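Local coordinates for probable ubiquitin-conjugating enzyme E2 7 (Caenorhabditis elegans, PDB 1PZV), which probably carries activated ubiquitin as a thioester, taken over from the E1 enzyme, and catalyses its covalent attachment to other proteins, at residues Lys10-Met15 with Ala25-Asp30; Asp45-Gly50 with Glu145-Phe150. All coordinates share one frame; numbering follows the deposited sequence.

Interaction 1 (Lys10-Met15 with Ala25-Asp30); sequences KQLADM and AGLVDD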
loop_
_atom_site.group_PDB
_atom_site.type_symbol
_atom_site.label_atom_id
_atom_site.label_comp_id
_atom_site.label_asym_id
_atom_site.label_seq_id
_atom_site.Cartn_x
_atom_site.Cartn_y
_atom_site.Cartn_z
ATOM N N LYS A 10 -9.950 17.069 3.138
ATOM C CA LYS A 10 -9.605 17.661 1.855
ATOM C C LYS A 10 -8.918 16.624 0.975
ATOM O O LYS A 10 -9.305 16.441 -0.176
ATOM C CB LYS A 10 -8.690 18.884 2.063
ATOM C CG LYS A 10 -8.080 19.470 0.796
ATOM C CD LYS A 10 -9.139 19.997 -0.142
ATOM C CE LYS A 10 -8.570 20.189 -1.544
ATOM N NZ LYS A 10 -9.615 20.582 -2.542
ATOM N N GLN A 11 -7.908 15.942 1.518
ATOM C CA GLN A 11 -7.176 14.936 0.757
ATOM C C GLN A 11 -8.059 13.764 0.310
ATOM O O GLN A 11 -7.986 13.330 -0.855
ATOM C CB GLN A 11 -5.971 14.425 1.561
ATOM C CG GLN A 11 -4.914 15.502 1.796
ATOM C CD GLN A 11 -3.627 14.966 2.393
ATOM O OE1 GLN A 11 -2.676 15.707 2.613
ATOM N NE2 GLN A 11 -3.593 13.675 2.654
ATOM N N LEU A 12 -8.892 13.262 1.222
ATOM C CA LEU A 12 -9.795 12.162 0.903
ATOM C C LEU A 12 -10.719 12.559 -0.244
ATOM O O LEU A 12 -10.970 11.768 -1.161
ATOM C CB LEU A 12 -10.643 11.791 2.121
ATOM C CG LEU A 12 -11.765 10.767 1.875
ATOM C CD1 LEU A 12 -11.178 9.492 1.314
ATOM C CD2 LEU A 12 -12.525 10.484 3.171
ATOM N N ALA A 13 -11.218 13.791 -0.178
ATOM C CA ALA A 13 -12.121 14.324 -1.189
ATOM C C ALA A 13 -11.477 14.417 -2.563
ATOM O O ALA A 13 -12.098 14.057 -3.554
ATOM C CB ALA A 13 -12.640 15.696 -0.755
ATOM N N ASP A 14 -10.241 14.900 -2.638
ATOM C CA ASP A 14 -9.593 14.998 -3.937
ATOM C C ASP A 14 -9.445 13.586 -4.462
ATOM O O ASP A 14 -9.756 13.288 -5.617
ATOM C CB ASP A 14 -8.210 15.648 -3.831
ATOM C CG ASP A 14 -8.265 17.064 -3.281
ATOM O OD1 ASP A 14 -9.206 17.826 -3.627
ATOM O OD2 ASP A 14 -7.344 17.419 -2.508
ATOM N N MET A 15 -8.978 12.721 -3.574
ATOM C CA MET A 15 -8.755 11.313 -3.851
ATOM C C MET A 15 -9.975 10.688 -4.541
ATOM O O MET A 15 -9.848 9.956 -5.535
ATOM C CB MET A 15 -8.486 10.605 -2.515
ATOM C CG MET A 15 -7.557 9.410 -2.570
ATOM S SD MET A 15 -5.923 9.828 -3.229
ATOM C CE MET A 15 -5.965 8.826 -4.762
ATOM N N ALA A 25 -10.501 5.112 -2.643
ATOM C CA ALA A 25 -10.445 5.393 -1.207
ATOM C C ALA A 25 -11.789 5.745 -0.575
ATOM O O ALA A 25 -12.610 6.436 -1.172
ATOM C CB ALA A 25 -9.421 6.515 -0.929
ATOM N N GLY A 26 -12.002 5.260 0.641
ATOM C CA GLY A 26 -13.235 5.530 1.345
ATOM C C GLY A 26 -12.964 5.415 2.825
ATOM O O GLY A 26 -11.831 5.185 3.223
ATOM N N LEU A 27 -13.992 5.566 3.646
ATOM C CA LEU A 27 -13.835 5.480 5.094
ATOM C C LEU A 27 -14.476 4.233 5.666
ATOM O O LEU A 27 -15.585 3.881 5.275
ATOM C CB LEU A 27 -14.484 6.685 5.762
ATOM C CG LEU A 27 -13.820 8.039 5.564
ATOM C CD1 LEU A 27 -14.729 9.111 6.163
ATOM C CD2 LEU A 27 -12.427 8.050 6.230
ATOM N N VAL A 28 -13.793 3.570 6.595
ATOM C CA VAL A 28 -14.364 2.384 7.226
ATOM C C VAL A 28 -15.608 2.842 7.987
ATOM O O VAL A 28 -16.680 2.246 7.869
ATOM C CB VAL A 28 -13.380 1.742 8.228
ATOM C CG1 VAL A 28 -14.058 0.572 8.941
ATOM C CG2 VAL A 28 -12.113 1.283 7.500
ATOM N N ASP A 29 -15.446 3.907 8.769
ATOM C CA ASP A 29 -16.540 4.489 9.541
ATOM C C ASP A 29 -16.704 5.942 9.079
ATOM O O ASP A 29 -15.793 6.761 9.225
ATOM C CB ASP A 29 -16.216 4.438 11.041
ATOM C CG ASP A 29 -17.383 4.900 11.915
ATOM O OD1 ASP A 29 -17.869 6.038 11.724
ATOM O OD2 ASP A 29 -17.814 4.124 12.800
ATOM N N ASP A 30 -17.863 6.256 8.515
ATOM C CA ASP A 30 -18.126 7.599 8.013
ATOM C C ASP A 30 -17.933 8.758 8.985
ATOM O O ASP A 30 -17.870 9.913 8.564
ATOM C CB ASP A 30 -19.532 7.665 7.424
ATOM C CG ASP A 30 -19.569 7.218 5.982
ATOM O OD1 ASP A 30 -18.839 7.826 5.169
ATOM O OD2 ASP A 30 -20.314 6.265 5.660
#
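Leu-12 reaches from helix 5-17 onto the isobutyl group of Leu-27, with a further overlap on Ala-25. Its chi1 of 172° sets CG beside its own carbonyl carbon, and the two methyls then part company. CD2 lies against the branch point of the other leucine, 3.7 Å from Leu-27 CG, and both Leu-27 methyls are close to it as well. CD1 drops onto the strand, 4.1 Å from Ala-25 CB. The two leucine side chains run at a slant to each other, and one methyl of Leu-12 sits at the fork of Leu-27. One turn further on, Met-15 adds the second touch: its CG comes to 3.8 Å from Ala-25 CB, so the alanine methyl touches two helix residues. No hydrogen bond passes between the segments; the side chains that meet are all apolar, and the contact is mostly buried.

In the ubiquitin-conjugating (UBC) fold the N-terminal helix packs beside the first strand of the four-stranded antiparallel meander, and here the short helical and strand segments approach to 8.4 Å between axes, at 133° between their chain directions. Strand 23-27 is an edge strand, bonded through Gly-26 to Glu-37 of strand 35-41. Trp-36 of that strand touches Leu-12, Ala-25 and Leu-27, while Ile-33 closes on both leucines. On the helix's exposed side, Lys-10 NZ forms a salt bridge 3.0 Å long with Asp-14 OD1, meeting the oxygen on its syn side, one turn along from Lys-10.

Interaction 2 (Asp45-Gly50 with Glu145-Phe150); sequences DTLYEG and ENYAEF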
loop_
_atom_site.group_PDB
_atom_site.type_symbol
_atom_site.label_atom_id
_atom_site.label_comp_id
_atom_site.label_asym_id
_atom_site.label_seq_id
_atom_site.Cartn_x
_atom_site.Cartn_y
_atom_site.Cartn_z
ATOM N N ASP A 45 1.448 -4.679 -16.077
ATOM C CA ASP A 45 2.839 -4.993 -16.387
ATOM C C ASP A 45 3.631 -5.276 -15.124
ATOM O O ASP A 45 4.828 -4.984 -15.040
ATOM C CB ASP A 45 3.492 -3.858 -17.187
ATOM C CG ASP A 45 2.994 -3.793 -18.632
ATOM O OD1 ASP A 45 3.523 -2.958 -19.397
ATOM O OD2 ASP A 45 2.082 -4.567 -19.009
ATOM N N THR A 46 2.935 -5.838 -14.141
ATOM C CA THR A 46 3.529 -6.225 -12.867
ATOM C C THR A 46 2.825 -7.536 -12.543
ATOM O O THR A 46 1.753 -7.806 -13.085
ATOM C CB THR A 46 3.251 -5.192 -11.722
ATOM O OG1 THR A 46 1.921 -5.368 -11.226
ATOM C CG2 THR A 46 3.401 -3.763 -12.221
ATOM N N LEU A 47 3.418 -8.352 -11.679
ATOM C CA LEU A 47 2.812 -9.628 -11.320
ATOM C C LEU A 47 1.450 -9.417 -10.683
ATOM O O LEU A 47 0.595 -10.316 -10.654
ATOM C CB LEU A 47 3.720 -10.396 -10.368
ATOM C CG LEU A 47 5.047 -10.787 -11.007
ATOM C CD1 LEU A 47 5.882 -11.540 -9.985
ATOM C CD2 LEU A 47 4.791 -11.636 -12.251
ATOM N N TYR A 48 1.252 -8.218 -10.163
ATOM C CA TYR A 48 -0.011 -7.879 -9.554
ATOM C C TYR A 48 -0.698 -7.088 -10.659
ATOM O O TYR A 48 -0.407 -5.907 -10.850
ATOM C CB TYR A 48 0.246 -7.025 -8.311
ATOM C CG TYR A 48 1.387 -7.553 -7.463
ATOM C CD1 TYR A 48 2.718 -7.393 -7.862
ATOM C CD2 TYR A 48 1.140 -8.228 -6.266
ATOM C CE1 TYR A 48 3.765 -7.891 -7.090
ATOM C CE2 TYR A 48 2.181 -8.732 -5.488
ATOM C CZ TYR A 48 3.490 -8.560 -5.904
ATOM O OH TYR A 48 4.519 -9.075 -5.137
ATOM N N GLU A 49 -1.571 -7.744 -11.417
ATOM C CA GLU A 49 -2.258 -7.074 -12.511
ATOM C C GLU A 49 -3.759 -6.996 -12.329
ATOM O O GLU A 49 -4.346 -5.902 -12.391
ATOM C CB GLU A 49 -1.965 -7.762 -13.832
ATOM C CG GLU A 49 -0.890 -7.096 -14.656
ATOM C CD GLU A 49 -1.280 -7.000 -16.126
ATOM O OE1 GLU A 49 -0.380 -7.069 -16.990
ATOM O OE2 GLU A 49 -2.488 -6.848 -16.417
ATOM N N GLY A 50 -4.390 -8.147 -12.116
ATOM C CA GLY A 50 -5.830 -8.152 -11.934
ATOM C C GLY A 50 -6.195 -8.210 -10.468
ATOM O O GLY A 50 -7.300 -8.596 -10.105
ATOM N N GLU A 145 15.779 -16.004 -6.288
ATOM C CA GLU A 145 16.261 -17.272 -6.831
ATOM C C GLU A 145 15.148 -18.123 -7.450
ATOM O O GLU A 145 15.166 -18.398 -8.654
ATOM C CB GLU A 145 16.990 -18.060 -5.738
ATOM C CG GLU A 145 16.191 -18.235 -4.460
ATOM C CD GLU A 145 17.069 -18.554 -3.262
ATOM O OE1 GLU A 145 17.913 -17.697 -2.898
ATOM O OE2 GLU A 145 16.918 -19.659 -2.686
ATOM N N ASN A 146 14.184 -18.534 -6.629
ATOM C CA ASN A 146 13.073 -19.349 -7.104
ATOM C C ASN A 146 11.962 -18.469 -7.678
ATOM O O ASN A 146 10.857 -18.389 -7.128
ATOM C CB ASN A 146 12.524 -20.205 -5.962
ATOM C CG ASN A 146 11.646 -21.343 -6.456
ATOM O OD1 ASN A 146 10.603 -21.120 -7.077
ATOM N ND2 ASN A 146 12.068 -22.575 -6.183
ATOM N N TYR A 147 12.264 -17.809 -8.790
ATOM C CA TYR A 147 11.305 -16.933 -9.441
ATOM C C TYR A 147 10.100 -17.721 -9.932
ATOM O O TYR A 147 8.990 -17.197 -10.031
ATOM C CB TYR A 147 11.975 -16.237 -10.618
ATOM C CG TYR A 147 11.165 -15.112 -11.206
ATOM C CD1 TYR A 147 10.716 -14.059 -10.406
ATOM C CD2 TYR A 147 10.880 -15.074 -12.569
ATOM C CE1 TYR A 147 10.007 -12.996 -10.952
ATOM C CE2 TYR A 147 10.175 -14.014 -13.124
ATOM C CZ TYR A 147 9.744 -12.979 -12.310
ATOM O OH TYR A 147 9.076 -11.919 -12.865
ATOM N N ALA A 148 10.338 -18.991 -10.234
ATOM C CA ALA A 148 9.309 -19.894 -10.731
ATOM C C ALA A 148 8.073 -19.957 -9.844
ATOM O O ALA A 148 6.974 -19.592 -10.262
ATOM C CB ALA A 148 9.896 -21.292 -10.890
ATOM N N GLU A 149 8.259 -20.423 -8.617
ATOM C CA GLU A 149 7.148 -20.563 -7.692
ATOM C C GLU A 149 6.585 -19.230 -7.216
ATOM O O GLU A 149 5.412 -19.151 -6.838
ATOM C CB GLU A 149 7.573 -21.389 -6.485
ATOM C CG GLU A 149 6.410 -22.020 -5.761
ATOM C CD GLU A 149 6.688 -22.205 -4.288
ATOM O OE1 GLU A 149 7.759 -22.763 -3.960
ATOM O OE2 GLU A 149 5.837 -21.794 -3.462
ATOM N N PHE A 150 7.422 -18.194 -7.233
ATOM C CA PHE A 150 7.009 -16.863 -6.793
ATOM C C PHE A 150 5.861 -16.301 -7.634
ATOM O O PHE A 150 4.824 -15.906 -7.093
ATOM C CB PHE A 150 8.190 -15.889 -6.836
ATOM C CG PHE A 150 7.859 -14.515 -6.312
ATOM C CD1 PHE A 150 7.758 -14.281 -4.944
ATOM C CD2 PHE A 150 7.629 -13.457 -7.188
ATOM C CE1 PHE A 150 7.432 -13.008 -4.457
ATOM C CE2 PHE A 150 7.300 -12.185 -6.707
ATOM C CZ PHE A 150 7.205 -11.963 -5.342
#
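Leu-47 meets Phe-150 through one methyl: CD1 stands at the edge of the ring, near its plane, 3.6 Å from CE2 of Phe-150 and only slightly farther from CD2. The same methyl lies 4.3 Å from Tyr-147 OH, so it is shared between two aromatic residues one helical turn apart. The side chains of Tyr-48 and Phe-150 run at about a right angle to each other, and Tyr-48 OH comes to 3.9 Å from Phe-150 CZ. That hydroxyl has its hydrogen bonds elsewhere, with the backbone oxygen of Trp-77 and with ND1 of His-78, which fix the end of the ring.

With chi1 at -176° the Phe-150 ring swings beside its own carbonyl carbon, presenting CE2 and CZ to Leu-47 and Tyr-48; it also meets Trp-77 and touches Met-142 and Gln-143 of helix 137-144. Behind Leu-47 and Tyr-48, the loop is drawn together by a side-chain bond of 3.1 Å from Asp-45 N to Glu-49 OE1, the N-H coming from above the carboxylate plane, 56° out of it. On the other segment Asn-146 is the N-cap of helix 147-161: its OD1 accepts from Glu-149 N at 2.9 Å, with a C=O...N angle of 176°. The contact thus joins a connecting loop of the meander, between strands 35-41 and 52-58, to the start of the last helix, in the C-terminal helical part of the UBC fold.

Interaction 1 and interaction 2 lie on opposite sides of the chain's centre, their own centres 31 Å apart and their nearest atoms about 16 Å apart, so they do not touch. They come in series: interaction 1 is complete within the first 30 residues, whereas interaction 2 spans much of the chain, from the loop after strand 35-41 to helix 147-161. The antiparallel meander connects them, since strand 35-41 pairs with edge strand 23-27 of interaction 1 and leads into the loop of interaction 2. Interaction 1 packs the first helix on an edge strand, and interaction 2 packs the last helix on a loop between two strands, both away from the predicted active-site residue Cys-88.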